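PDB 3U62: shikimate dehydrogenase, which probably catalyses the reversible NADPH-dependent reduction of 3-dehydroshikimate to shikimate, the fourth step of the seven-step pathway to chorismate. Local coordinates for residues Trp136-Thr141 against Lys153-Asp158; Pro110-Gly115 against Glu162-Ala167; Asp158-Val163 against Glu181-Ser186; Ala119-Ile124 against Lys146-Pro151; Lys168-Thr173 against Asp188-Leu193. All blocks are in the same frame, centred on the assembly; numbering follows the deposited sequence.

Interaction 1: Trp136-Thr141 against Lys153-Asp158. With SO4 (sulfate ion), chain E; SO4 (sulfate ion), chain D.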
# COMPACT_ATOMS: atom_id res chain seq x y z
N TRP A 136 1.17 3.97 -16.98
CA TRP A 136 0.37 5.17 -17.12
C TRP A 136 -0.30 5.50 -15.79
O TRP A 136 -1.14 4.74 -15.30
CB TRP A 136 -0.70 5.00 -18.20
CG TRP A 136 -0.18 4.59 -19.55
CD1 TRP A 136 1.08 4.79 -20.05
CD2 TRP A 136 -0.93 3.95 -20.60
NE1 TRP A 136 1.17 4.29 -21.32
CE2 TRP A 136 -0.05 3.77 -21.69
CE3 TRP A 136 -2.25 3.50 -20.72
CZ2 TRP A 136 -0.44 3.17 -22.89
CZ3 TRP A 136 -2.65 2.90 -21.91
CH2 TRP A 136 -1.75 2.74 -22.98
N VAL A 137 0.08 6.64 -15.22
CA VAL A 137 -0.51 7.10 -13.97
C VAL A 137 -1.72 7.98 -14.27
O VAL A 137 -1.65 8.88 -15.10
CB VAL A 137 0.52 7.87 -13.10
CG1 VAL A 137 -0.15 8.49 -11.87
CG2 VAL A 137 1.65 6.95 -12.68
N VAL A 138 -2.84 7.69 -13.60
CA VAL A 138 -4.04 8.50 -13.69
C VAL A 138 -4.36 9.00 -12.29
O VAL A 138 -4.67 8.20 -11.40
CB VAL A 138 -5.23 7.69 -14.26
CG1 VAL A 138 -6.48 8.55 -14.35
CG2 VAL A 138 -4.89 7.12 -15.63
N ASN A 139 -4.25 10.30 -12.08
CA ASN A 139 -4.45 10.86 -10.74
C ASN A 139 -5.30 12.13 -10.69
O ASN A 139 -5.71 12.67 -11.73
CB ASN A 139 -3.11 11.05 -10.02
CG ASN A 139 -2.42 12.34 -10.40
OD1 ASN A 139 -2.20 12.64 -11.57
ND2 ASN A 139 -2.05 13.12 -9.39
N ARG A 140 -5.55 12.61 -9.48
CA ARG A 140 -6.50 13.68 -9.24
C ARG A 140 -5.85 15.04 -8.96
O ARG A 140 -6.33 16.06 -9.46
CB ARG A 140 -7.44 13.32 -8.08
CG ARG A 140 -8.34 12.12 -8.37
CD ARG A 140 -8.91 11.51 -7.09
NE ARG A 140 -7.86 10.96 -6.23
CZ ARG A 140 -8.06 10.43 -5.03
NH1 ARG A 140 -9.28 10.36 -4.52
NH2 ARG A 140 -7.04 9.96 -4.33
N THR A 141 -4.76 15.05 -8.19
CA THR A 141 -4.18 16.30 -7.71
C THR A 141 -2.90 16.69 -8.44
O THR A 141 -2.05 15.84 -8.74
CB THR A 141 -3.91 16.27 -6.19
OG1 THR A 141 -2.86 15.33 -5.90
CG2 THR A 141 -5.15 15.87 -5.41
N LYS A 153 3.84 7.94 -17.82
CA LYS A 153 2.98 8.95 -18.43
C LYS A 153 1.90 9.31 -17.42
O LYS A 153 1.47 8.46 -16.64
CB LYS A 153 2.37 8.44 -19.74
CG LYS A 153 3.40 8.23 -20.84
CD LYS A 153 2.74 7.85 -22.16
CE LYS A 153 3.79 7.68 -23.25
NZ LYS A 153 3.17 7.40 -24.58
N ILE A 154 1.47 10.57 -17.43
CA ILE A 154 0.52 11.06 -16.43
C ILE A 154 -0.74 11.63 -17.08
O ILE A 154 -0.66 12.45 -17.99
CB ILE A 154 1.17 12.09 -15.46
CG1 ILE A 154 2.42 11.48 -14.79
CG2 ILE A 154 0.17 12.53 -14.39
CD1 ILE A 154 3.37 12.50 -14.18
N PHE A 155 -1.89 11.16 -16.60
CA PHE A 155 -3.20 11.55 -17.12
C PHE A 155 -4.11 11.98 -15.97
O PHE A 155 -3.89 11.61 -14.82
CB PHE A 155 -3.84 10.39 -17.88
CG PHE A 155 -2.99 9.85 -19.00
CD1 PHE A 155 -2.18 8.73 -18.81
CD2 PHE A 155 -2.99 10.47 -20.25
CE1 PHE A 155 -1.39 8.24 -19.84
CE2 PHE A 155 -2.21 9.98 -21.29
CZ PHE A 155 -1.41 8.86 -21.09
N SER A 156 -5.14 12.76 -16.29
CA SER A 156 -6.15 13.16 -15.31
C SER A 156 -7.26 12.12 -15.22
O SER A 156 -7.42 11.29 -16.12
CB SER A 156 -6.70 14.55 -15.63
OG SER A 156 -7.05 14.66 -17.00
N LEU A 157 -8.04 12.16 -14.14
CA LEU A 157 -9.04 11.13 -13.85
C LEU A 157 -10.17 11.05 -14.89
O LEU A 157 -10.79 9.99 -15.05
CB LEU A 157 -9.62 11.31 -12.44
CG LEU A 157 -10.31 10.10 -11.79
CD1 LEU A 157 -9.31 9.03 -11.37
CD2 LEU A 157 -11.16 10.53 -10.61
N ASP A 158 -10.44 12.16 -15.59
CA ASP A 158 -11.43 12.15 -16.67
C ASP A 158 -10.98 11.30 -17.86
O ASP A 158 -11.79 10.90 -18.69
CB ASP A 158 -11.74 13.57 -17.13
CG ASP A 158 -10.50 14.33 -17.57
OD1 ASP A 158 -9.67 14.65 -16.70
OD2 ASP A 158 -10.37 14.61 -18.78
S SO4 E . -4.20 11.52 -6.25
O1 SO4 E . -4.99 12.08 -5.16
O2 SO4 E . -3.45 12.59 -6.92
O3 SO4 E . -5.09 10.89 -7.22
O4 SO4 E . -3.27 10.53 -5.72
S SO4 D . -5.87 8.56 -0.80
O1 SO4 D . -6.37 9.43 0.27
O2 SO4 D . -4.65 9.13 -1.36
O3 SO4 D . -6.88 8.45 -1.85
O4 SO4 D . -5.59 7.24 -0.26
O HOH W 1 -7.89 14.22 -12.40
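Two neighbouring strands of the parallel Rossmann sheet, 136-139 and 153-156, pair here, and Val137 bonds through both its N and its O. Its N donates to Lys153 O at 2.7 Å and its O accepts from Phe155 N; two residues on, Asn139 N donates to Phe155 O at 3.1 Å. On the sheet face that carries Trp136, Val138, Lys153 and Phe155, the Phe155 ring turns its edge to the five-membered ring of Trp136, a T-shaped pair with planes at 77°; Phe155 CE1 lies 3.7 Å from Trp136 CB. The aliphatic chain of Lys153 runs beside the indole in the same direction, CB close to Trp136 CD1. Beyond the strand end Val138 CG1 packs on Leu157, and one water links Asn139 O to Leu157 N.

From Asn139 to Thr141 the chain curls round a sulfate. Asn139 ND2, Thr141 N and Thr141 OG1 all donate to its O2, whereas Arg140 N and NE share O3, the NE bond being almost straight at 176°. The Arg140 chain bends at chi3 (-64°), which turns NE back to the sulfate. Arg140 NH2 donates to O3 of a second sulfate at 2.9 Å; both anions lie at the guanidinium edge. Asn139, Arg140 and Thr141 are predicted NADP(+) ligands, and the sulfates, probably from the crystallisation liquor, are consistent with a phosphate-binding pocket after the second strand of an NADP-dependent Rossmann fold.

Interaction 2: Pro110-Gly115 against Glu162-Ala167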
# COMPACT_ATOMS: atom_id res chain seq x y z
N PRO A 110 0.11 -2.36 -21.48
CA PRO A 110 0.37 -1.26 -20.54
C PRO A 110 -0.32 -1.43 -19.19
O PRO A 110 -1.34 -2.11 -19.09
CB PRO A 110 -0.21 -0.04 -21.27
CG PRO A 110 -0.24 -0.43 -22.70
CD PRO A 110 -0.59 -1.87 -22.69
N VAL A 111 0.26 -0.80 -18.17
CA VAL A 111 -0.28 -0.84 -16.82
C VAL A 111 -0.76 0.55 -16.41
O VAL A 111 -0.02 1.53 -16.52
CB VAL A 111 0.79 -1.33 -15.81
CG1 VAL A 111 0.21 -1.40 -14.40
CG2 VAL A 111 1.33 -2.69 -16.22
N VAL A 112 -2.01 0.63 -15.96
CA VAL A 112 -2.57 1.87 -15.43
C VAL A 112 -2.51 1.84 -13.90
O VAL A 112 -2.94 0.87 -13.27
CB VAL A 112 -4.03 2.11 -15.91
CG1 VAL A 112 -4.63 3.35 -15.24
CG2 VAL A 112 -4.07 2.28 -17.42
N VAL A 113 -1.96 2.91 -13.32
CA VAL A 113 -1.91 3.09 -11.88
C VAL A 113 -2.77 4.30 -11.51
O VAL A 113 -2.50 5.41 -11.95
CB VAL A 113 -0.46 3.29 -11.38
CG1 VAL A 113 -0.43 3.54 -9.87
CG2 VAL A 113 0.41 2.08 -11.73
N VAL A 114 -3.82 4.06 -10.72
CA VAL A 114 -4.71 5.14 -10.29
C VAL A 114 -4.22 5.72 -8.97
O VAL A 114 -4.09 5.01 -7.98
CB VAL A 114 -6.19 4.67 -10.15
CG1 VAL A 114 -7.11 5.86 -9.89
CG2 VAL A 114 -6.64 3.93 -11.40
N GLY A 115 -3.93 7.02 -8.98
CA GLY A 115 -3.37 7.71 -7.82
C GLY A 115 -1.90 8.04 -8.01
O GLY A 115 -1.23 7.46 -8.86
N GLU A 162 -10.82 6.07 -21.02
CA GLU A 162 -10.14 5.93 -22.31
C GLU A 162 -8.81 5.19 -22.19
O GLU A 162 -8.48 4.36 -23.03
CB GLU A 162 -9.87 7.29 -22.95
CG GLU A 162 -11.09 8.07 -23.37
CD GLU A 162 -10.79 9.55 -23.48
OE1 GLU A 162 -9.83 9.94 -24.21
OE2 GLU A 162 -11.51 10.35 -22.84
N VAL A 163 -8.03 5.52 -21.15
CA VAL A 163 -6.69 4.95 -21.01
C VAL A 163 -6.72 3.47 -20.60
O VAL A 163 -5.87 2.69 -21.04
CB VAL A 163 -5.76 5.78 -20.06
CG1 VAL A 163 -5.56 7.20 -20.60
CG2 VAL A 163 -6.28 5.80 -18.63
N VAL A 164 -7.69 3.10 -19.77
CA VAL A 164 -7.85 1.70 -19.34
C VAL A 164 -8.21 0.80 -20.53
O VAL A 164 -7.77 -0.35 -20.60
CB VAL A 164 -8.87 1.56 -18.18
CG1 VAL A 164 -9.22 0.09 -17.92
CG2 VAL A 164 -8.33 2.19 -16.91
N LYS A 165 -8.99 1.34 -21.46
CA LYS A 165 -9.36 0.63 -22.69
C LYS A 165 -8.13 0.16 -23.48
O LYS A 165 -8.17 -0.89 -24.13
CB LYS A 165 -10.26 1.52 -23.56
CG LYS A 165 -10.73 0.90 -24.87
CD LYS A 165 -11.70 -0.26 -24.66
CE LYS A 165 -12.10 -0.89 -25.98
NZ LYS A 165 -13.01 -2.05 -25.79
N LYS A 166 -7.04 0.93 -23.40
CA LYS A 166 -5.80 0.63 -24.12
C LYS A 166 -4.77 -0.14 -23.28
O LYS A 166 -3.65 -0.39 -23.74
CB LYS A 166 -5.18 1.93 -24.65
CG LYS A 166 -6.00 2.64 -25.72
CD LYS A 166 -5.27 3.86 -26.29
CE LYS A 166 -6.10 4.44 -27.46
NZ LYS A 166 -5.41 5.60 -28.11
N ALA A 167 -5.17 -0.52 -22.07
CA ALA A 167 -4.26 -1.17 -21.12
C ALA A 167 -4.60 -2.63 -20.88
O ALA A 167 -5.66 -3.11 -21.29
CB ALA A 167 -4.25 -0.40 -19.81
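Apolar contact carries this join between strand 111-114 and the end of helix 160-165, and Val112 is the side chain in the middle. With CG1 anti to the backbone N (chi1 175°), its CG2 is left anti to the carbonyl carbon, 3.6 Å from Ala167 CB and 4.3 Å from Val163 CG2; CG1 meets Val164 CG2 at 4.2 Å. Val112 thus uses both methyls against the last helical turn and the residues that follow it.

Carbon against backbone oxygen makes up the rest. Ala167 CB lies 3.5 Å from Pro110 O, and the Pro110 ring, which follows a cis peptide bond, brings CG and CD against Lys166 O, CD at 3.6 Å. Ala167 N bonds to Val164 O as the chain leaves the helix toward strand 169-172.

Leu170 of that neighbouring strand touches both Val112 and Val164. A central parallel strand covered by a helix, and running into Gly115 of the predicted NADP(+) site, is the layout of a Rossmann fold.

Interaction 3: Asp158-Val163 against Glu181-Ser186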
# COMPACT_ATOMS: atom_id res chain seq x y z
N ASP A 158 -10.44 12.16 -15.59
CA ASP A 158 -11.43 12.15 -16.67
C ASP A 158 -10.98 11.30 -17.86
O ASP A 158 -11.79 10.90 -18.69
CB ASP A 158 -11.74 13.57 -17.13
CG ASP A 158 -10.50 14.33 -17.57
OD1 ASP A 158 -9.67 14.65 -16.70
OD2 ASP A 158 -10.37 14.61 -18.78
N GLN A 159 -9.68 11.02 -17.93
CA GLN A 159 -9.11 10.22 -19.00
C GLN A 159 -9.03 8.73 -18.65
O GLN A 159 -8.65 7.91 -19.49
CB GLN A 159 -7.71 10.73 -19.38
CG GLN A 159 -7.68 12.17 -19.87
CD GLN A 159 -6.27 12.65 -20.16
OE1 GLN A 159 -5.49 12.91 -19.25
NE2 GLN A 159 -5.95 12.79 -21.44
N LEU A 160 -9.40 8.39 -17.41
CA LEU A 160 -9.27 7.02 -16.91
C LEU A 160 -9.94 5.98 -17.82
O LEU A 160 -9.33 4.98 -18.18
CB LEU A 160 -9.81 6.88 -15.48
CG LEU A 160 -9.68 5.50 -14.82
CD1 LEU A 160 -8.21 5.12 -14.62
CD2 LEU A 160 -10.41 5.47 -13.49
N ASP A 161 -11.19 6.25 -18.18
CA ASP A 161 -11.98 5.34 -19.00
C ASP A 161 -11.30 5.03 -20.35
O ASP A 161 -11.22 3.87 -20.75
CB ASP A 161 -13.38 5.90 -19.21
CG ASP A 161 -14.34 4.90 -19.83
OD1 ASP A 161 -15.27 5.33 -20.53
OD2 ASP A 161 -14.15 3.67 -19.63
N GLU A 162 -10.82 6.07 -21.02
CA GLU A 162 -10.14 5.93 -22.31
C GLU A 162 -8.81 5.19 -22.19
O GLU A 162 -8.48 4.36 -23.03
CB GLU A 162 -9.87 7.29 -22.95
CG GLU A 162 -11.09 8.07 -23.37
CD GLU A 162 -10.79 9.55 -23.48
OE1 GLU A 162 -9.83 9.94 -24.21
OE2 GLU A 162 -11.51 10.35 -22.84
N VAL A 163 -8.03 5.52 -21.15
CA VAL A 163 -6.69 4.95 -21.01
C VAL A 163 -6.72 3.47 -20.60
O VAL A 163 -5.87 2.69 -21.04
CB VAL A 163 -5.76 5.78 -20.06
CG1 VAL A 163 -5.56 7.20 -20.60
CG2 VAL A 163 -6.28 5.80 -18.63
N GLU A 181 -17.28 3.83 -3.14
CA GLU A 181 -17.23 4.71 -4.31
C GLU A 181 -16.74 3.97 -5.55
O GLU A 181 -15.99 2.99 -5.46
CB GLU A 181 -16.33 5.94 -4.06
CG GLU A 181 -16.60 6.70 -2.77
CD GLU A 181 -15.66 6.29 -1.64
OE1 GLU A 181 -15.29 5.09 -1.56
OE2 GLU A 181 -15.30 7.16 -0.83
N GLU A 182 -17.18 4.45 -6.71
CA GLU A 182 -16.79 3.88 -8.00
C GLU A 182 -15.81 4.79 -8.74
O GLU A 182 -15.91 6.01 -8.65
CB GLU A 182 -18.02 3.65 -8.88
CG GLU A 182 -19.00 2.62 -8.35
CD GLU A 182 -20.20 2.45 -9.26
OE1 GLU A 182 -20.02 2.34 -10.49
OE2 GLU A 182 -21.34 2.42 -8.73
N LEU A 183 -14.87 4.18 -9.45
CA LEU A 183 -13.98 4.91 -10.34
C LEU A 183 -14.65 5.11 -11.70
O LEU A 183 -15.43 4.26 -12.14
CB LEU A 183 -12.65 4.17 -10.50
CG LEU A 183 -11.66 4.22 -9.33
CD1 LEU A 183 -10.63 3.11 -9.45
CD2 LEU A 183 -10.98 5.58 -9.23
N PRO A 184 -14.35 6.24 -12.38
CA PRO A 184 -14.93 6.51 -13.70
C PRO A 184 -14.32 5.65 -14.81
O PRO A 184 -13.54 6.14 -15.63
CB PRO A 184 -14.63 8.00 -13.92
CG PRO A 184 -13.42 8.26 -13.10
CD PRO A 184 -13.51 7.36 -11.91
N VAL A 185 -14.69 4.37 -14.81
CA VAL A 185 -14.21 3.42 -15.82
C VAL A 185 -15.33 2.44 -16.20
O VAL A 185 -16.03 1.92 -15.33
CB VAL A 185 -12.90 2.69 -15.36
CG1 VAL A 185 -13.12 1.91 -14.05
CG2 VAL A 185 -12.35 1.78 -16.46
N SER A 186 -15.49 2.23 -17.50
CA SER A 186 -16.60 1.44 -18.04
C SER A 186 -16.33 -0.06 -18.03
O SER A 186 -15.18 -0.50 -17.92
CB SER A 186 -16.91 1.89 -19.47
OG SER A 186 -15.77 1.72 -20.32
O HOH W 2 -12.69 8.44 -16.84
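Asp161 turns its CG anti to its own backbone N (chi1 -169°), and Ser186 holds OG between its N and carbonyl carbon (chi1 60°), which leaves Asp161 CG 3.5 Å from Ser186 OG. Asp161 OD2 takes two bonds from the one serine. Ser186 OG donates to it at 2.6 Å on the syn side, the side of the other oxygen, while Ser186 N comes from above the carboxylate plane, 58° out of it, at 2.9 Å. Ser186 is the N-cap of helix 187-190, and Ser189 OG in its first turn also bonds to Asp161 OD2.

One residue earlier, Leu160 supplies the apolar contacts. Its CD2 rests 4.0 Å from Leu183 CB and equally close to Pro184 CD, with Val185 CB slightly farther; the side chains of Leu160 and Leu183 cross at about a right angle. Pro184 is the centre of an inverse gamma turn, closed by Val185 N on Leu183 O. Its carbonyl is bridged to the helix by a water 2.7 Å from Pro184 O and 3.0 Å from Asp161 N.

The contact therefore ties the loop before helix 187-190 to helix 160-165 at the surface. Several donors gathered on a single carboxylate oxygen would be expected to stabilise the ionised form of Asp161, and together they restrict its rotation.

Interaction 4: Ala119-Ile124 against Lys146-Pro151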
# COMPACT_ATOMS: atom_id res chain seq x y z
N ALA A 119 1.25 5.24 -1.82
CA ALA A 119 0.85 3.90 -2.25
C ALA A 119 1.14 3.70 -3.74
O ALA A 119 1.68 2.66 -4.13
CB ALA A 119 -0.62 3.66 -1.96
N ALA A 120 0.79 4.70 -4.55
CA ALA A 120 1.05 4.66 -5.99
C ALA A 120 2.54 4.56 -6.29
O ALA A 120 2.96 3.75 -7.12
CB ALA A 120 0.47 5.88 -6.65
N ARG A 121 3.34 5.38 -5.61
CA ARG A 121 4.78 5.41 -5.82
C ARG A 121 5.45 4.09 -5.43
O ARG A 121 6.43 3.68 -6.06
CB ARG A 121 5.42 6.61 -5.11
CG ARG A 121 4.92 7.97 -5.63
CD ARG A 121 5.76 9.14 -5.13
NE ARG A 121 5.68 9.32 -3.68
CZ ARG A 121 4.78 10.08 -3.06
NH1 ARG A 121 3.86 10.75 -3.75
NH2 ARG A 121 4.80 10.18 -1.73
N ALA A 122 4.90 3.43 -4.41
CA ALA A 122 5.35 2.08 -4.04
C ALA A 122 5.01 1.06 -5.12
O ALA A 122 5.83 0.21 -5.45
CB ALA A 122 4.74 1.68 -2.70
N VAL A 123 3.80 1.16 -5.66
CA VAL A 123 3.35 0.27 -6.74
C VAL A 123 4.21 0.47 -8.00
O VAL A 123 4.66 -0.51 -8.60
CB VAL A 123 1.84 0.47 -7.05
CG1 VAL A 123 1.45 -0.18 -8.38
CG2 VAL A 123 0.99 -0.11 -5.92
N ILE A 124 4.45 1.73 -8.37
CA ILE A 124 5.29 2.05 -9.53
C ILE A 124 6.70 1.49 -9.36
O ILE A 124 7.24 0.87 -10.28
CB ILE A 124 5.33 3.57 -9.81
CG1 ILE A 124 3.94 4.10 -10.16
CG2 ILE A 124 6.31 3.88 -10.96
CD1 ILE A 124 3.76 5.59 -9.92
N LYS A 146 3.21 16.27 -9.57
CA LYS A 146 4.50 16.96 -9.62
C LYS A 146 5.56 16.32 -8.71
O LYS A 146 6.75 16.58 -8.85
CB LYS A 146 4.34 18.46 -9.32
CG LYS A 146 3.70 19.22 -10.48
CD LYS A 146 3.52 20.69 -10.18
CE LYS A 146 2.96 21.42 -11.40
NZ LYS A 146 2.69 22.86 -11.12
N ALA A 147 5.11 15.47 -7.78
CA ALA A 147 6.01 14.70 -6.93
C ALA A 147 6.50 13.42 -7.61
O ALA A 147 7.39 12.74 -7.10
CB ALA A 147 5.32 14.38 -5.60
N LEU A 148 5.92 13.11 -8.77
CA LEU A 148 6.29 11.91 -9.52
C LEU A 148 7.52 12.15 -10.37
O LEU A 148 7.51 13.00 -11.28
CB LEU A 148 5.14 11.44 -10.41
CG LEU A 148 3.89 10.83 -9.75
CD1 LEU A 148 2.80 10.65 -10.81
CD2 LEU A 148 4.21 9.49 -9.08
N ASP A 149 8.59 11.40 -10.09
CA ASP A 149 9.83 11.49 -10.87
C ASP A 149 10.08 10.24 -11.71
O ASP A 149 11.02 10.20 -12.50
CB ASP A 149 11.02 11.75 -9.94
CG ASP A 149 10.95 13.11 -9.28
OD1 ASP A 149 10.39 14.06 -9.88
OD2 ASP A 149 11.47 13.24 -8.15
N PHE A 150 9.23 9.22 -11.52
CA PHE A 150 9.35 7.95 -12.24
C PHE A 150 9.09 8.10 -13.74
O PHE A 150 8.39 9.03 -14.15
CB PHE A 150 8.37 6.93 -11.65
CG PHE A 150 8.71 6.49 -10.25
CD1 PHE A 150 7.93 6.90 -9.17
CD2 PHE A 150 9.80 5.66 -10.01
CE1 PHE A 150 8.23 6.49 -7.88
CE2 PHE A 150 10.11 5.25 -8.72
CZ PHE A 150 9.33 5.66 -7.65
N PRO A 151 9.65 7.19 -14.56
CA PRO A 151 9.43 7.22 -16.01
C PRO A 151 8.04 6.71 -16.39
O PRO A 151 7.89 5.60 -16.91
CB PRO A 151 10.53 6.30 -16.55
CG PRO A 151 10.82 5.36 -15.44
CD PRO A 151 10.57 6.10 -14.16
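One face of the Phe150 ring is covered by Ile124: its CG2 stands 4.0 Å from the ring centroid and 27° off the normal, a CH-pi contact, though its nearest ring atom is CG at 3.6 Å. The CE1 corner of the same ring reaches the backbone of helix 118-129, 3.8 Å from Arg121 O, and lies about as close to Arg121 CB. The other flat group, the Arg121 guanidinium, is approached obliquely by Ala147 CB, 4.3 Å from NH1.

Leu148 CD2 bridges the helix residues, 3.8 Å from Arg121 CG and 4.0 Å from Ile124 CD1, the Leu148 and Ile124 side chains crossing at about a right angle. The polar end of Arg121 is held elsewhere: a bend at chi3 (-65°) places NE, which bonds to Ile79 O. NH2 bonds separately to Lys80 O.

Ile124 and Leu148 both also pack on Val137 of strand 135-139. The loop leading to strand 153-156 is thereby laid against the helix that follows the glycine-rich turn, as in a Rossmann nucleotide-binding domain.

Interaction 5: Lys168-Thr173 against Asp188-Leu193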
# COMPACT_ATOMS: atom_id res chain seq x y z
N LYS A 168 -3.69 -3.34 -20.20
CA LYS A 168 -3.89 -4.75 -19.87
C LYS A 168 -3.94 -5.00 -18.36
O LYS A 168 -4.47 -6.03 -17.93
CB LYS A 168 -2.82 -5.62 -20.52
CG LYS A 168 -2.94 -5.71 -22.04
CD LYS A 168 -2.12 -6.87 -22.59
CE LYS A 168 -2.23 -6.93 -24.11
NZ LYS A 168 -1.59 -8.16 -24.66
N SER A 169 -3.40 -4.08 -17.57
CA SER A 169 -3.46 -4.17 -16.11
C SER A 169 -3.88 -2.85 -15.48
O SER A 169 -3.51 -1.78 -15.96
CB SER A 169 -2.11 -4.61 -15.54
OG SER A 169 -1.72 -5.88 -16.04
N LEU A 170 -4.66 -2.95 -14.41
CA LEU A 170 -5.13 -1.78 -13.67
C LEU A 170 -4.88 -1.93 -12.17
O LEU A 170 -5.24 -2.94 -11.57
CB LEU A 170 -6.63 -1.54 -13.94
CG LEU A 170 -7.35 -0.44 -13.16
CD1 LEU A 170 -6.86 0.94 -13.56
CD2 LEU A 170 -8.85 -0.54 -13.35
N PHE A 171 -4.25 -0.91 -11.59
CA PHE A 171 -4.01 -0.83 -10.15
C PHE A 171 -4.73 0.38 -9.58
O PHE A 171 -4.48 1.51 -10.00
CB PHE A 171 -2.51 -0.68 -9.86
CG PHE A 171 -1.69 -1.92 -10.09
CD1 PHE A 171 -1.41 -2.37 -11.37
CD2 PHE A 171 -1.17 -2.63 -9.01
CE1 PHE A 171 -0.64 -3.51 -11.58
CE2 PHE A 171 -0.40 -3.78 -9.21
CZ PHE A 171 -0.14 -4.22 -10.50
N ASN A 172 -5.63 0.15 -8.62
CA ASN A 172 -6.12 1.25 -7.80
C ASN A 172 -5.27 1.38 -6.56
O ASN A 172 -5.12 0.42 -5.80
CB ASN A 172 -7.59 1.09 -7.40
CG ASN A 172 -8.03 2.14 -6.38
OD1 ASN A 172 -8.47 1.82 -5.28
ND2 ASN A 172 -7.88 3.41 -6.75
N THR A 173 -4.70 2.57 -6.34
CA THR A 173 -3.88 2.83 -5.16
C THR A 173 -4.47 3.92 -4.27
O THR A 173 -3.89 4.29 -3.25
CB THR A 173 -2.42 3.19 -5.53
OG1 THR A 173 -2.37 4.52 -6.06
CG2 THR A 173 -1.85 2.21 -6.57
N ASP A 188 -16.76 -1.88 -20.67
CA ASP A 188 -16.04 -2.05 -21.94
C ASP A 188 -14.53 -1.90 -21.77
O ASP A 188 -13.76 -2.66 -22.37
CB ASP A 188 -16.56 -1.05 -22.98
CG ASP A 188 -15.85 -1.18 -24.32
OD1 ASP A 188 -15.21 -0.19 -24.75
OD2 ASP A 188 -15.93 -2.26 -24.94
N SER A 189 -14.11 -0.93 -20.97
CA SER A 189 -12.69 -0.69 -20.72
C SER A 189 -12.07 -1.75 -19.79
O SER A 189 -10.92 -2.14 -19.97
CB SER A 189 -12.47 0.71 -20.15
OG SER A 189 -12.90 1.71 -21.07
N LEU A 190 -12.85 -2.20 -18.81
CA LEU A 190 -12.38 -3.18 -17.83
C LEU A 190 -12.33 -4.61 -18.37
O LEU A 190 -11.44 -5.38 -17.99
CB LEU A 190 -13.27 -3.16 -16.58
CG LEU A 190 -13.25 -1.95 -15.65
CD1 LEU A 190 -14.43 -2.01 -14.69
CD2 LEU A 190 -11.94 -1.86 -14.88
N LYS A 191 -13.27 -4.95 -19.25
CA LYS A 191 -13.54 -6.36 -19.61
C LYS A 191 -12.34 -7.15 -20.11
O LYS A 191 -12.21 -8.34 -19.81
CB LYS A 191 -14.70 -6.46 -20.61
CG LYS A 191 -14.39 -5.92 -22.00
CD LYS A 191 -15.59 -6.04 -22.93
CE LYS A 191 -15.23 -5.56 -24.33
NZ LYS A 191 -16.41 -5.57 -25.25
N ASN A 192 -11.46 -6.50 -20.87
CA ASN A 192 -10.33 -7.19 -21.49
C ASN A 192 -9.01 -7.01 -20.76
O ASN A 192 -7.96 -7.41 -21.27
CB ASN A 192 -10.19 -6.76 -22.95
CG ASN A 192 -11.28 -7.35 -23.84
OD1 ASN A 192 -11.85 -8.40 -23.54
ND2 ASN A 192 -11.56 -6.67 -24.95
N LEU A 193 -9.05 -6.42 -19.57
CA LEU A 193 -7.88 -6.40 -18.70
C LEU A 193 -7.55 -7.82 -18.26
O LEU A 193 -8.45 -8.65 -18.11
CB LEU A 193 -8.12 -5.52 -17.47
CG LEU A 193 -8.32 -4.01 -17.65
CD1 LEU A 193 -8.83 -3.39 -16.36
CD2 LEU A 193 -7.05 -3.31 -18.11
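Leucine methyls make the apolar part of the contact. Leu170, on strand 169-172, puts CG anti to its backbone N (chi1 174°), and its CD2 meets Leu190 CD2, 3.7 Å away, at the end of helix 187-190. From the turn that follows, Leu193 brings CD1 to 3.8 Å from Leu170 CB and also close to Leu170 CD2. Leu170 thus meets a methyl of each partner, its side chain slanting across both.

Carbon-to-backbone packing comes next. The other Leu193 methyl, CD2, lies against the main chain where the strand begins, 3.5 Å from Lys168 C and 3.8 Å from Ser169 N. Leu193 CA comes to 3.5 Å from Lys168 O, an oxygen that is itself hydrogen-bonded to Ser194 OG.

Hydrogen bonding shapes the helical side from within. A type I turn from Leu190 to Leu193, with Leu193 N bonded to Leu190 O at 3.0 Å, leads the chain back to the start of the strand. Within the same segment Lys191 NZ and Asp188 OD2 form a weak, long salt bridge; Asp188 OD2 has Lys165 NZ as a further partner.

Val164 of helix 160-165 touches both Leu170 and Leu193. Strand 169-172, helix 187-190 and strand 195-198 make up a beta-alpha-beta unit, the repeating element of the Rossmann fold.

How the interactions relate
All five contacts lie in the Rossmann domain, around one parallel sheet. Interactions 2 and 5 are buried and apolar, their centres about 6 Å apart, with adjacent strands 111-114 and 169-172 probably joined by a hydrogen bond from Val114 N to Phe171 O. Interaction 1 sits at the outer strand 153-156 and is the one built on strand pairing; its loop end is polar and binds sulfate. Interaction 3 shares helix 160-165 with interaction 2 but lies at the surface, where carboxylate, hydroxyl and water join the leucine packing. Interaction 4 is buried against helix 118-129, about 20 Å from interaction 3 between centres, and touches interaction 1 through Val137 and Ile154.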